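Side-chain contact in malonyl CoA-acyl carrier protein transacylase (Clostridium perfringens, PDB 3PTW), which probably transfers the malonyl group from coenzyme A to acyl carrier protein, a step that supplies building blocks for fatty acid synthesis: residues A[122-125]-A[126-130]. Sequence-based numbering, arbitrary orientation.
Sequences EAVA and EGIGG
Val124 and Ile128 meet across a tight reversal of the chain, branch against branch. The CG1 methyl of Val124 presses on CG1 of Ile128 at 3.3 Å, closer than ordinary carbon contact, and CD1 of Ile128 follows at 3.9 Å from the same methyl. In Val124, CG1 lies anti to the backbone N (chi1 -179°), which turns this branch to the isoleucine. Ile128 has a chi1 of 113°, away from any staggered position, so the exact closeness of the pair is doubtful although the apolar contact itself is clear. The pair is itself a surface patch, backed by Met202, which touches both side chains, and by Pro197, which packs on Val124, so two branched hydrocarbons suit this edge of the loop.

The other branch of the isoleucine, CG2, rests 3.3 Å from Ala125 O and, more loosely, 4.1 Å from Ala125 CB; the small alanine fits an exposed corner. That carbonyl accepts a weak hydrogen bond from Ile128 N (3.5 Å to Ala125 O), the i to i+3 bond of the turn, and is also bound by a water, at 2.8 Å from Ala125 O. The same water accepts the N-H of Gly129, joining the near end of the turn to the first residue of the strand.

The loose side is made by Ala125, Glu126 and Gly127. Exposed and extended, Glu126 carries its carboxylate well clear of Val124 and Ile128, as befits a charged group on the surface. Gly127 follows with a positive phi (90°), a conformation in which a CB would press on the preceding carbonyl oxygen.

Glu126 and Gly127 thus form the central pair of a type II beta turn, here linking helix 106-122 to strand 129-135 of the four-stranded antiparallel sheet, whose strand order matches the ferredoxin-like small subdomain of malonyl-CoA:ACP transacylases.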
# COMPACT_ATOMS: atom_id res chain seq x y z
N GLU A 122 13.10 -7.41 -9.80
CA GLU A 122 14.34 -7.71 -10.51
C GLU A 122 15.60 -7.08 -9.91
O GLU A 122 16.70 -7.43 -10.31
CB GLU A 122 14.23 -7.29 -11.98
CG GLU A 122 13.24 -8.11 -12.79
CD GLU A 122 13.16 -7.67 -14.25
OE1 GLU A 122 13.60 -6.53 -14.57
OE2 GLU A 122 12.65 -8.45 -15.09
N ALA A 123 15.45 -6.14 -8.97
CA ALA A 123 16.59 -5.38 -8.42
C ALA A 123 17.67 -6.27 -7.80
O ALA A 123 18.86 -6.07 -8.03
CB ALA A 123 16.11 -4.35 -7.40
N VAL A 124 17.22 -7.24 -7.00
CA VAL A 124 18.09 -8.19 -6.32
C VAL A 124 17.77 -9.59 -6.85
O VAL A 124 16.60 -9.92 -7.06
CB VAL A 124 17.86 -8.13 -4.79
CG1 VAL A 124 18.76 -9.10 -4.05
CG2 VAL A 124 18.08 -6.70 -4.28
N ALA A 125 18.81 -10.40 -7.06
CA ALA A 125 18.65 -11.77 -7.54
C ALA A 125 17.95 -12.63 -6.48
O ALA A 125 18.06 -12.36 -5.28
CB ALA A 125 20.01 -12.36 -7.88
N GLU A 126 17.22 -13.64 -6.95
CA GLU A 126 16.47 -14.56 -6.10
C GLU A 126 17.41 -15.28 -5.12
O GLU A 126 18.46 -15.76 -5.51
CB GLU A 126 15.74 -15.59 -6.95
CG GLU A 126 14.69 -16.42 -6.23
CD GLU A 126 13.77 -17.18 -7.19
OE1 GLU A 126 12.55 -16.94 -7.16
OE2 GLU A 126 14.28 -18.01 -7.99
N GLY A 127 17.01 -15.32 -3.85
CA GLY A 127 17.75 -16.05 -2.83
C GLY A 127 18.83 -15.28 -2.08
O GLY A 127 19.54 -15.86 -1.25
N ILE A 128 18.97 -13.99 -2.35
CA ILE A 128 19.98 -13.23 -1.61
C ILE A 128 19.43 -12.31 -0.52
O ILE A 128 20.06 -12.11 0.53
CB ILE A 128 21.03 -12.52 -2.54
CG1 ILE A 128 20.92 -11.00 -2.47
CG2 ILE A 128 21.04 -13.11 -3.98
CD1 ILE A 128 22.20 -10.27 -2.77
N GLY A 129 18.24 -11.76 -0.77
CA GLY A 129 17.61 -10.84 0.16
C GLY A 129 16.21 -11.31 0.47
O GLY A 129 15.65 -12.12 -0.27
N GLY A 130 15.65 -10.80 1.55
CA GLY A 130 14.29 -11.18 1.97
C GLY A 130 13.71 -10.19 2.95
O GLY A 130 14.20 -9.07 3.08
O HOH W 1 16.46 -11.65 -3.13